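PDB 4B7C: probable oxidoreductase from Pseudomonas aeruginosa, which probably catalyses NADP-dependent oxidation or reduction of a substrate not yet identified, as a member of the medium-chain dehydrogenase/reductase family. Local coordinates for residues 217-222 / 237-243; 43-48 / 99-103; 127-131 / 294-298; 17-21 / 253-257; 139-144 / 283-287. The contacts are given in a common frame with arbitrary orientation. Residues are numbered along the deposited sequence.

Contact 1 of 5, residues 217-222 / 237-243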
# COMPACT_ATOMS: atom_id res chain seq x y z
N LYS B 217 14.55 11.29 12.18
CA LYS B 217 15.01 10.79 10.87
C LYS B 217 13.90 10.08 10.07
O LYS B 217 14.17 9.30 9.17
CB LYS B 217 16.22 9.87 11.05
CG LYS B 217 17.46 10.62 11.51
CD LYS B 217 18.74 9.85 11.48
CE LYS B 217 20.04 10.64 11.32
NZ LYS B 217 21.22 9.74 11.35
N GLY B 218 12.65 10.39 10.40
CA GLY B 218 11.51 9.78 9.73
C GLY B 218 11.18 8.37 10.22
O GLY B 218 11.85 7.83 11.11
N ILE B 219 10.13 7.79 9.64
CA ILE B 219 9.62 6.48 10.07
C ILE B 219 9.88 5.40 9.00
O ILE B 219 9.40 5.50 7.88
CB ILE B 219 8.11 6.55 10.39
CG1 ILE B 219 7.84 7.61 11.46
CG2 ILE B 219 7.58 5.19 10.84
CD1 ILE B 219 6.37 7.90 11.63
N ASP B 220 10.68 4.40 9.35
CA ASP B 220 11.07 3.32 8.43
C ASP B 220 10.06 2.19 8.38
O ASP B 220 9.83 1.59 7.33
CB ASP B 220 12.41 2.73 8.82
CG ASP B 220 13.54 3.74 8.70
OD1 ASP B 220 13.80 4.18 7.57
OD2 ASP B 220 14.15 4.08 9.75
N VAL B 221 9.50 1.86 9.54
CA VAL B 221 8.46 0.83 9.63
C VAL B 221 7.33 1.35 10.47
O VAL B 221 7.54 1.82 11.59
CB VAL B 221 8.96 -0.49 10.24
CG1 VAL B 221 7.80 -1.47 10.37
CG2 VAL B 221 10.08 -1.07 9.40
N PHE B 222 6.12 1.28 9.92
CA PHE B 222 4.92 1.54 10.69
C PHE B 222 4.11 0.27 10.82
O PHE B 222 3.62 -0.31 9.84
CB PHE B 222 4.08 2.67 10.08
CG PHE B 222 2.82 2.97 10.83
CD1 PHE B 222 2.83 3.08 12.22
CD2 PHE B 222 1.62 3.16 10.18
CE1 PHE B 222 1.67 3.36 12.92
CE2 PHE B 222 0.46 3.45 10.87
CZ PHE B 222 0.48 3.54 12.24
N ARG B 237 5.06 11.28 7.71
CA ARG B 237 6.41 11.23 8.29
C ARG B 237 7.23 10.01 7.93
O ARG B 237 8.33 9.81 8.46
CB ARG B 237 6.30 11.35 9.82
CG ARG B 237 5.71 12.69 10.23
CD ARG B 237 6.49 13.91 9.65
NE ARG B 237 6.09 14.97 10.52
CZ ARG B 237 6.65 15.26 11.68
NH1 ARG B 237 7.73 14.62 12.12
NH2 ARG B 237 6.11 16.23 12.39
N ILE B 238 6.71 9.18 7.02
CA ILE B 238 7.44 7.98 6.61
C ILE B 238 8.68 8.35 5.82
O ILE B 238 8.72 9.37 5.11
CB ILE B 238 6.57 6.97 5.82
CG1 ILE B 238 5.99 7.57 4.55
CG2 ILE B 238 5.42 6.44 6.67
CD1 ILE B 238 5.33 6.55 3.64
N ALA B 239 9.70 7.52 5.96
CA ALA B 239 10.95 7.69 5.23
C ALA B 239 10.90 7.03 3.86
O ALA B 239 10.01 6.25 3.55
CB ALA B 239 12.09 7.08 6.03
N PHE B 240 11.91 7.36 3.06
CA PHE B 240 12.19 6.68 1.81
C PHE B 240 12.25 5.16 2.02
O PHE B 240 12.94 4.68 2.92
CB PHE B 240 13.52 7.21 1.24
CG PHE B 240 13.98 6.52 -0.01
CD1 PHE B 240 13.23 6.57 -1.19
CD2 PHE B 240 15.20 5.84 -0.04
CE1 PHE B 240 13.66 5.95 -2.34
CE2 PHE B 240 15.64 5.21 -1.19
CZ PHE B 240 14.87 5.27 -2.35
N LYS B 241 11.51 4.42 1.19
CA LYS B 241 11.46 2.94 1.23
C LYS B 241 10.87 2.39 2.54
O LYS B 241 11.18 1.28 2.97
CB LYS B 241 12.84 2.31 0.94
CG LYS B 241 13.24 2.43 -0.53
CD LYS B 241 14.47 1.76 -1.05
CE LYS B 241 14.36 1.33 -2.52
NZ LYS B 241 13.44 0.21 -2.83
N ALA B 242 9.99 3.17 3.16
CA ALA B 242 9.30 2.74 4.36
C ALA B 242 8.41 1.54 4.08
O ALA B 242 7.94 1.36 2.95
CB ALA B 242 8.45 3.87 4.91
N ARG B 243 8.17 0.76 5.12
CA ARG B 243 7.22 -0.35 5.06
C ARG B 243 6.14 -0.12 6.09
O ARG B 243 6.42 0.08 7.27
CB ARG B 243 7.90 -1.69 5.32
CG ARG B 243 8.77 -2.17 4.18
CD ARG B 243 10.15 -1.52 4.21
NE ARG B 243 10.98 -1.97 5.28
CZ ARG B 243 11.92 -1.25 5.89
NH1 ARG B 243 12.19 0.03 5.61
NH2 ARG B 243 12.60 -1.87 6.82
O HOH W 1 12.79 2.92 5.15
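Arg243 packs one face of its guanidinium group against Asp220 O and the CG2 methyl of Val221, which lies 3.7 Å from Arg243 NH2. The guanidinium also bonds within its own segment, Arg243 NH1 to Lys241 O at 3.1 Å, and forms a salt bridge with Glu151. Between the backbones the pairing is parallel. Ile219 N donates to Arg237 O (3.0 Å) and Ile219 O accepts from Ala239 N (2.8 Å). A type II beta turn from Ala239 to Ala242 separates strand 238-239 from strand 242-246, after which Arg243 N donates to Asp220 O and Phe222 N to Arg243 O, both at 2.9 Å. A water joins Asp220 to the turn, donating to Asp220 OD1 (2.9 Å) and Phe240 O (2.8 Å), while Asp220 OD2 accepts from Thr152 N. Helix 228-235 connects the two segments and packs on Ile219 and Phe222, making this the beta-alpha-beta crossover expected in the parallel sheet of a Rossmann fold.

Contact 2 of 5, residues 43-48 / 99-103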
# COMPACT_ATOMS: atom_id res chain seq x y z
N VAL B 43 -13.43 -30.77 23.55
CA VAL B 43 -12.51 -29.95 24.33
C VAL B 43 -13.25 -29.21 25.44
O VAL B 43 -14.31 -28.61 25.21
CB VAL B 43 -11.77 -28.90 23.48
CG1 VAL B 43 -10.97 -27.96 24.37
CG2 VAL B 43 -10.86 -29.56 22.45
N LYS B 44 -12.70 -29.26 26.66
CA LYS B 44 -13.17 -28.42 27.75
C LYS B 44 -12.47 -27.08 27.64
O LYS B 44 -11.26 -26.99 27.79
CB LYS B 44 -12.89 -29.03 29.13
CG LYS B 44 -13.25 -28.12 30.30
CD LYS B 44 -14.75 -27.89 30.42
CE LYS B 44 -15.12 -26.66 31.28
NZ LYS B 44 -15.24 -25.39 30.50
N ASN B 45 -13.24 -26.04 27.32
CA ASN B 45 -12.66 -24.71 27.14
C ASN B 45 -12.23 -24.13 28.49
O ASN B 45 -13.00 -24.14 29.45
CB ASN B 45 -13.64 -23.77 26.44
CG ASN B 45 -13.98 -24.22 25.02
OD1 ASN B 45 -13.36 -25.14 24.47
ND2 ASN B 45 -14.97 -23.56 24.41
N GLU B 46 -11.01 -23.62 28.55
CA GLU B 46 -10.46 -23.10 29.81
C GLU B 46 -10.27 -21.59 29.80
O GLU B 46 -10.63 -20.90 30.76
CB GLU B 46 -9.13 -23.79 30.14
CG GLU B 46 -9.28 -25.26 30.53
CD GLU B 46 -8.39 -25.75 31.67
OE1 GLU B 46 -7.46 -25.01 32.11
OE2 GLU B 46 -8.67 -26.91 32.14
N TYR B 47 -9.67 -21.09 28.72
CA TYR B 47 -9.46 -19.67 28.53
C TYR B 47 -9.82 -19.27 27.10
O TYR B 47 -9.48 -19.96 26.15
CB TYR B 47 -8.02 -19.28 28.80
CG TYR B 47 -7.58 -19.51 30.22
CD1 TYR B 47 -7.74 -18.51 31.18
CD2 TYR B 47 -7.01 -20.71 30.60
CE1 TYR B 47 -7.33 -18.70 32.48
CE2 TYR B 47 -6.59 -20.91 31.90
CZ TYR B 47 -6.75 -19.91 32.84
OH TYR B 47 -6.35 -20.09 34.12
N LEU B 48 -10.49 -18.12 26.98
CA LEU B 48 -10.88 -17.57 25.68
C LEU B 48 -10.23 -16.23 25.43
O LEU B 48 -10.05 -15.43 26.34
CB LEU B 48 -12.38 -17.41 25.58
CG LEU B 48 -13.20 -18.68 25.77
CD1 LEU B 48 -14.67 -18.33 25.71
CD2 LEU B 48 -12.84 -19.79 24.77
N ALA B 99 -10.01 -22.37 17.49
CA ALA B 99 -11.26 -21.61 17.49
C ALA B 99 -12.26 -22.40 18.32
O ALA B 99 -13.04 -23.18 17.78
CB ALA B 99 -11.77 -21.39 16.05
N LEU B 100 -12.23 -22.19 19.62
CA LEU B 100 -13.04 -23.00 20.56
C LEU B 100 -14.46 -22.47 20.75
O LEU B 100 -15.34 -23.18 21.23
CB LEU B 100 -12.34 -23.08 21.92
CG LEU B 100 -10.96 -23.77 21.92
CD1 LEU B 100 -10.37 -23.85 23.33
CD2 LEU B 100 -11.03 -25.15 21.28
N GLY B 101 -14.66 -21.19 20.44
CA GLY B 101 -15.98 -20.58 20.54
C GLY B 101 -16.30 -20.07 21.94
O GLY B 101 -15.68 -20.51 22.93
N VAL B 102 -17.26 -19.15 22.04
CA VAL B 102 -17.66 -18.58 23.32
C VAL B 102 -18.63 -19.54 23.99
O VAL B 102 -19.85 -19.34 23.95
CB VAL B 102 -18.26 -17.17 23.20
CG1 VAL B 102 -18.61 -16.64 24.59
CG2 VAL B 102 -17.28 -16.21 22.53
N GLN B 103 -18.07 -20.57 24.61
CA GLN B 103 -18.85 -21.66 25.18
C GLN B 103 -18.01 -22.48 26.17
O GLN B 103 -16.80 -22.31 26.26
CB GLN B 103 -19.39 -22.58 24.08
CG GLN B 103 -18.31 -23.15 23.18
CD GLN B 103 -18.85 -23.92 22.01
OE1 GLN B 103 -20.00 -24.37 22.00
NE2 GLN B 103 -18.00 -24.10 20.99
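This contact lies in the GroES-like catalytic domain characteristic of medium-chain dehydrogenases/reductases, where a loop between strands 95-97 and 105-108 folds against strand 41-49. The loop has no backbone pairing with residues 43-48; a single amide side chain provides the hydrogen bonds instead. Asn45 points its side chain at the loop, and its ND2 donates to Leu100 O at 3.2 Å and to Gln103 O at 2.9 Å, so that one nitrogen bridges two carbonyls three residues apart. Between them the chain bends through an inverse gamma turn centred on Val102, with a weak 2.9 Å hydrogen bond from Gln103 N to Gly101 O. The positive phi of Gly101 (85°) helps the bend, and a CB at this position would clash with Gln103 NE2.

Apolar side chains flank the amide. Val43 CG1 lies 4.2 Å from Leu100 CD2, while Leu48 reaches the loop from further along the strand, with its CD2 4.4 Å from Leu100 CB and its CD1 3.8 Å from Val102 CA. A classic beta bulge, in which Glu46 and Tyr47 both face Val79, separates Asn45 from Leu48 and lets both direct their side chains to the loop. Gln103 closes the loop on itself: its NE2 donates to Leu100 O at 2.8 Å, the same carbonyl that accepts from Asn45 ND2.

Contact 3 of 5, residues 127-131 / 294-298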
# COMPACT_ATOMS: atom_id res chain seq x y z
N LEU B 127 -2.50 -17.60 24.55
CA LEU B 127 -3.45 -16.71 23.87
C LEU B 127 -2.87 -15.33 23.65
O LEU B 127 -3.53 -14.47 23.07
CB LEU B 127 -4.74 -16.58 24.67
CG LEU B 127 -5.55 -17.85 24.82
CD1 LEU B 127 -6.76 -17.53 25.68
CD2 LEU B 127 -5.93 -18.37 23.45
N SER B 128 -1.66 -15.10 24.15
CA SER B 128 -1.04 -13.79 24.06
C SER B 128 0.28 -13.89 23.30
O SER B 128 0.28 -14.14 22.10
CB SER B 128 -0.87 -13.13 25.44
OG SER B 128 -0.06 -13.90 26.29
N ALA B 129 1.40 -13.71 24.00
CA ALA B 129 2.72 -13.71 23.36
C ALA B 129 3.02 -15.03 22.64
O ALA B 129 3.68 -15.04 21.58
CB ALA B 129 3.80 -13.39 24.37
N LEU B 130 2.51 -16.13 23.19
CA LEU B 130 2.69 -17.47 22.58
C LEU B 130 1.41 -17.92 21.87
O LEU B 130 1.21 -19.11 21.60
CB LEU B 130 3.10 -18.51 23.64
CG LEU B 130 4.51 -18.29 24.21
CD1 LEU B 130 4.78 -19.23 25.41
CD2 LEU B 130 5.61 -18.43 23.16
N GLY B 131 0.54 -16.96 21.59
CA GLY B 131 -0.68 -17.17 20.84
C GLY B 131 -0.75 -16.31 19.58
O GLY B 131 0.26 -15.84 19.06
N MET B 294 10.10 -17.07 20.30
CA MET B 294 9.36 -16.24 21.26
C MET B 294 9.53 -16.77 22.69
O MET B 294 9.76 -16.00 23.62
CB MET B 294 7.87 -16.19 20.91
CG MET B 294 7.03 -15.33 21.85
SD MET B 294 7.41 -13.55 21.71
CE MET B 294 6.99 -13.34 19.98
N ALA B 295 9.42 -18.08 22.85
CA ALA B 295 9.59 -18.74 24.16
C ALA B 295 10.96 -18.45 24.79
O ALA B 295 11.06 -18.22 25.99
CB ALA B 295 9.37 -20.25 24.04
N THR B 296 12.02 -18.46 23.98
CA THR B 296 13.36 -18.18 24.49
C THR B 296 13.51 -16.70 24.89
O THR B 296 14.14 -16.38 25.90
CB THR B 296 14.47 -18.57 23.50
OG1 THR B 296 14.44 -17.70 22.36
CG2 THR B 296 14.28 -20.00 23.03
N TRP B 297 12.92 -15.80 24.11
CA TRP B 297 12.95 -14.37 24.45
C TRP B 297 12.27 -14.14 25.77
O TRP B 297 12.76 -13.39 26.62
CB TRP B 297 12.27 -13.52 23.38
CG TRP B 297 13.10 -13.30 22.12
CD1 TRP B 297 14.49 -13.30 22.00
CD2 TRP B 297 12.61 -12.99 20.78
NE1 TRP B 297 14.88 -13.05 20.71
CE2 TRP B 297 13.80 -12.85 19.93
CE3 TRP B 297 11.34 -12.84 20.22
CZ2 TRP B 297 13.71 -12.57 18.58
CZ3 TRP B 297 11.27 -12.56 18.86
CH2 TRP B 297 12.42 -12.42 18.06
N LEU B 298 11.13 -14.80 25.96
CA LEU B 298 10.41 -14.72 27.23
C LEU B 298 11.24 -15.28 28.39
O LEU B 298 11.37 -14.64 29.43
CB LEU B 298 9.08 -15.47 27.15
CG LEU B 298 8.00 -14.83 26.28
CD1 LEU B 298 7.00 -15.91 25.90
CD2 LEU B 298 7.31 -13.69 27.02
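Met294, in helix 287-299, makes the closest approach to the turn at 127-131: its CG lies 3.4 Å from Ala129 O and 3.7 Å from Leu130 CD2, while its SD is 4.5 Å from Ala129 CB. The same side chain also packs on Met135 and Tyr138 of helix 132-145 and on Val165 and Ile169 of helix 161-172. At Ala295 the contact becomes lighter, with Leu130 CD2 3.8 Å from Ala295 N and 4.3 Å from Ala295 CB. One helical turn after Met294, Leu298 returns to it, placing its CD1 3.8 Å from Leu130 CG and 4.4 Å from Ala129 CB. The 127-131 partner is a type I beta turn from Ser128 to Gly131, closed by Gly131 N to Ser128 O at 2.9 Å, and Gly131 is the N-cap residue of helix 132-145. The contact joins the turn capping helix 132-145 to helix 287-299, and with no hydrogen bond between the segments it depends on apolar packing rather than directional polar bonds.

Contact 4 of 5, residues 17-21 / 253-257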
# COMPACT_ATOMS: atom_id res chain seq x y z
N PRO B 17 -24.89 -5.99 15.43
CA PRO B 17 -24.90 -4.70 16.10
C PRO B 17 -24.75 -3.52 15.16
O PRO B 17 -24.07 -3.61 14.12
CB PRO B 17 -23.68 -4.77 17.02
CG PRO B 17 -22.74 -5.67 16.31
CD PRO B 17 -23.59 -6.66 15.57
N SER B 18 -25.39 -2.42 15.53
CA SER B 18 -25.13 -1.10 14.99
C SER B 18 -24.23 -0.41 15.96
O SER B 18 -24.66 -0.15 17.06
CB SER B 18 -26.44 -0.31 14.96
OG SER B 18 -26.93 -0.19 13.66
N GLY B 19 -23.03 -0.05 15.53
CA GLY B 19 -22.06 0.58 16.41
C GLY B 19 -21.54 -0.37 17.47
O GLY B 19 -21.11 -1.49 17.14
N LEU B 20 -21.60 0.06 18.72
CA LEU B 20 -21.06 -0.74 19.82
C LEU B 20 -22.01 -1.91 20.09
O LEU B 20 -23.22 -1.75 20.05
CB LEU B 20 -20.92 0.12 21.10
CG LEU B 20 -19.73 -0.11 22.03
CD1 LEU B 20 -18.39 0.18 21.36
CD2 LEU B 20 -19.88 0.69 23.32
N PRO B 21 -21.46 -3.12 20.34
CA PRO B 21 -22.33 -4.23 20.69
C PRO B 21 -22.97 -3.99 22.04
O PRO B 21 -22.35 -3.45 22.96
CB PRO B 21 -21.41 -5.47 20.72
CG PRO B 21 -20.02 -4.95 20.67
CD PRO B 21 -20.04 -3.51 20.28
N TYR B 253 -13.69 -0.14 14.08
CA TYR B 253 -14.53 -1.34 14.28
C TYR B 253 -15.99 -0.99 14.66
O TYR B 253 -16.96 -1.50 14.06
CB TYR B 253 -13.95 -2.37 15.29
CG TYR B 253 -12.94 -3.38 14.71
CD1 TYR B 253 -13.29 -4.22 13.66
CD2 TYR B 253 -11.65 -3.49 15.23
CE1 TYR B 253 -12.38 -5.12 13.12
CE2 TYR B 253 -10.73 -4.39 14.70
CZ TYR B 253 -11.10 -5.20 13.65
OH TYR B 253 -10.18 -6.08 13.12
N ASN B 254 -16.13 -0.10 15.64
CA ASN B 254 -17.45 0.30 16.15
C ASN B 254 -17.94 1.61 15.53
O ASN B 254 -18.88 2.23 16.03
CB ASN B 254 -17.41 0.44 17.67
CG ASN B 254 -17.22 -0.89 18.36
OD1 ASN B 254 -18.10 -1.75 18.33
ND2 ASN B 254 -16.07 -1.05 19.00
N ASN B 255 -17.30 2.02 14.43
CA ASN B 255 -17.63 3.30 13.81
C ASN B 255 -18.84 3.12 12.90
O ASN B 255 -18.94 2.13 12.17
CB ASN B 255 -16.44 3.88 13.03
CG ASN B 255 -16.41 5.39 13.07
OD1 ASN B 255 -15.38 5.98 13.37
ND2 ASN B 255 -17.54 6.03 12.76
N LYS B 256 -19.77 4.08 12.98
CA LYS B 256 -20.99 4.02 12.20
C LYS B 256 -20.75 4.14 10.69
O LYS B 256 -20.52 5.23 10.16
CB LYS B 256 -21.98 5.11 12.65
CG LYS B 256 -22.57 4.89 14.04
CD LYS B 256 -23.33 3.57 14.14
CE LYS B 256 -24.51 3.67 15.09
NZ LYS B 256 -25.71 4.26 14.43
N GLU B 257 -20.75 2.99 10.03
CA GLU B 257 -21.14 2.85 8.62
C GLU B 257 -20.15 3.22 7.49
O GLU B 257 -20.50 3.09 6.32
CB GLU B 257 -22.49 3.57 8.38
CG GLU B 257 -23.68 2.90 9.06
CD GLU B 257 -24.54 2.09 8.10
OE1 GLU B 257 -25.21 2.70 7.24
OE2 GLU B 257 -24.55 0.84 8.20
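Two loops without regular secondary structure approach each other most closely at Gly19 and Asn254, whose CA atoms are 4.6 Å apart. Gly19 adopts a phi of 69° and a psi of -129°, turning the chain sharply between Ser18 and Leu20, and the absence of a side chain matters sterically because a CB here would sit tightly against Lys256 CE.

Asn254 directs its side chain at the 17-21 loop. Its CG touches Leu20 CD1 at 3.4 Å, and its OD1 lies 3.3 Å from Pro21 CD and 3.2 Å from Gly19 O. The last two oxygens are both acceptors and cannot bond each other; Arg55 of helix 53-58 serves both, through a hydrogen bond to Gly19 O and a weak one to Asn254 OD1. Lys256 folds its aliphatic chain over the glycine, with its CD 3.9 Å from Gly19 N and its CE 4.4 Å from Ser18 CB.

The loops come from the N-terminal GroES-like part and the cofactor-domain part of the chain, so the contact joins the two across the surface. Since no hydrogen bond runs directly between the segments, their polar link is indirect, made by one arginine that offsets the close approach of two oxygens.

Contact 5 of 5, residues 139-144 / 283-287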
# COMPACT_ATOMS: atom_id res chain seq x y z
N PHE B 139 5.33 -12.31 13.02
CA PHE B 139 5.38 -12.49 11.56
C PHE B 139 5.14 -11.18 10.80
O PHE B 139 5.81 -10.90 9.82
CB PHE B 139 4.46 -13.62 11.10
CG PHE B 139 4.96 -14.97 11.51
CD1 PHE B 139 6.11 -15.49 10.94
CD2 PHE B 139 4.31 -15.70 12.48
CE1 PHE B 139 6.60 -16.72 11.34
CE2 PHE B 139 4.80 -16.93 12.90
CZ PHE B 139 5.94 -17.44 12.33
N ALA B 140 4.20 -10.38 11.27
CA ALA B 140 3.90 -9.09 10.62
C ALA B 140 5.12 -8.17 10.64
O ALA B 140 5.52 -7.63 9.61
CB ALA B 140 2.71 -8.43 11.28
N LEU B 141 5.75 -8.04 11.81
CA LEU B 141 6.93 -7.19 11.92
C LEU B 141 8.09 -7.72 11.11
O LEU B 141 8.66 -7.02 10.28
CB LEU B 141 7.38 -7.01 13.38
CG LEU B 141 8.62 -6.11 13.55
CD1 LEU B 141 8.28 -4.68 13.15
CD2 LEU B 141 9.17 -6.15 14.98
N LEU B 142 8.45 -8.97 11.35
CA LEU B 142 9.68 -9.53 10.79
C LEU B 142 9.59 -9.92 9.32
O LEU B 142 10.54 -9.71 8.56
CB LEU B 142 10.14 -10.74 11.62
CG LEU B 142 10.45 -10.45 13.10
CD1 LEU B 142 10.84 -11.74 13.82
CD2 LEU B 142 11.52 -9.38 13.24
N ASP B 143 8.46 -10.49 8.91
CA ASP B 143 8.32 -10.93 7.51
C ASP B 143 7.85 -9.81 6.57
O ASP B 143 8.30 -9.72 5.44
CB ASP B 143 7.39 -12.13 7.39
CG ASP B 143 7.44 -12.76 6.00
OD1 ASP B 143 8.52 -13.28 5.64
OD2 ASP B 143 6.41 -12.70 5.30
N VAL B 144 6.97 -8.94 7.05
CA VAL B 144 6.43 -7.85 6.22
C VAL B 144 7.14 -6.51 6.47
O VAL B 144 7.55 -5.81 5.53
CB VAL B 144 4.91 -7.71 6.44
CG1 VAL B 144 4.31 -6.69 5.47
CG2 VAL B 144 4.24 -9.07 6.30
N TYR B 283 0.69 -17.85 8.18
CA TYR B 283 2.02 -18.28 8.65
C TYR B 283 1.99 -19.57 9.50
O TYR B 283 3.00 -19.93 10.09
CB TYR B 283 2.69 -17.14 9.44
CG TYR B 283 3.06 -15.95 8.60
CD1 TYR B 283 2.13 -14.96 8.32
CD2 TYR B 283 4.33 -15.83 8.05
CE1 TYR B 283 2.46 -13.86 7.53
CE2 TYR B 283 4.66 -14.74 7.25
CZ TYR B 283 3.70 -13.76 7.00
OH TYR B 283 4.02 -12.65 6.24
N ALA B 284 0.86 -20.26 9.48
CA ALA B 284 0.64 -21.46 10.31
C ALA B 284 1.79 -22.47 10.24
O ALA B 284 2.20 -23.00 11.26
CB ALA B 284 -0.68 -22.15 9.96
N GLN B 285 2.31 -22.70 9.05
CA GLN B 285 3.40 -23.67 8.86
C GLN B 285 4.69 -23.28 9.59
O GLN B 285 5.54 -24.12 9.82
CB GLN B 285 3.69 -23.85 7.38
CG GLN B 285 4.71 -24.93 7.02
CD GLN B 285 4.86 -25.19 5.53
OE1 GLN B 285 3.97 -24.92 4.72
NE2 GLN B 285 6.00 -25.75 5.16
N ARG B 286 4.82 -22.00 9.90
CA ARG B 286 6.03 -21.49 10.53
C ARG B 286 5.84 -21.22 12.03
O ARG B 286 6.75 -20.76 12.69
CB ARG B 286 6.51 -20.23 9.81
CG ARG B 286 7.05 -20.52 8.42
CD ARG B 286 7.22 -19.25 7.59
NE ARG B 286 8.24 -18.36 8.16
CZ ARG B 286 8.61 -17.18 7.66
NH1 ARG B 286 8.04 -16.69 6.56
NH2 ARG B 286 9.55 -16.47 8.27
N PHE B 287 4.66 -21.54 12.55
CA PHE B 287 4.38 -21.35 13.97
C PHE B 287 5.41 -22.01 14.91
O PHE B 287 5.88 -21.37 15.83
CB PHE B 287 2.97 -21.82 14.35
CG PHE B 287 1.86 -20.90 13.90
CD1 PHE B 287 2.12 -19.66 13.32
CD2 PHE B 287 0.53 -21.28 14.07
CE1 PHE B 287 1.09 -18.83 12.92
CE2 PHE B 287 -0.51 -20.46 13.68
CZ PHE B 287 -0.23 -19.23 13.09
O HOH W 2 9.73 -13.74 8.87
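Aromatic packing accounts for much of this contact. The rings of Phe139 and Tyr283 lie nearly parallel, at 16°, but are slid apart and barely overlap, with centroids 4.8 Å apart. Each ring instead covers the other residue's CB in a reciprocal CH-pi pair: Phe139 CB is 3.7 Å from the Tyr283 centroid, and Tyr283 CB is 3.8 Å from the Phe139 centroid. Phe287 adds an apolar contact, its CD1 lying 3.8 Å from Phe139 CE2. Arg286 places one face of its guanidinium over Phe139 CE1.

The polar interactions converge on Asp143, one helical turn after Phe139. Tyr283 OH donates a short hydrogen bond of 2.6 Å to Asp143 OD2, while Asp143 OD1 forms a salt bridge with Arg286 NH1 at 3.6 Å. A water makes weak hydrogen bonds to Asp143 OD1 (3.5 Å) and Arg286 NH2 (2.8 Å).

Helix 132-145 lies against the parallel Rossmann-fold sheet through Ala140 and Val144 on Val245, and the contact ties it to the segment leading into helix 287-299. Tyr283 thus works in both chemistries, its ring packing on Phe139 while its hydroxyl uses one carboxylate oxygen of Asp143, the other facing Arg286 and the water.

Contact 2 closes first, in the GroES-like part; contact 1 is nested inside contact 5, and contact 5 inside contact 3. Contact 4 crosses contacts 3 and 5, since 17-21 precedes both and 253-257 falls between their two segments; it also encloses contacts 1 and 2. Contacts 1 and 2 lie on opposite sides of the chain's centre, their centres about 40 Å apart. Val144 and Leu141 touch Arg243 and Val221 of contact 1, while Leu127 meets Tyr47 and Leu48 of contact 2. Contacts 3 and 5, centres about 14 Å and nearest atoms about 5 Å apart, do not touch, so helix 132-145, N-capped in contact 3 and running through contact 5, bridges the step between the two domains.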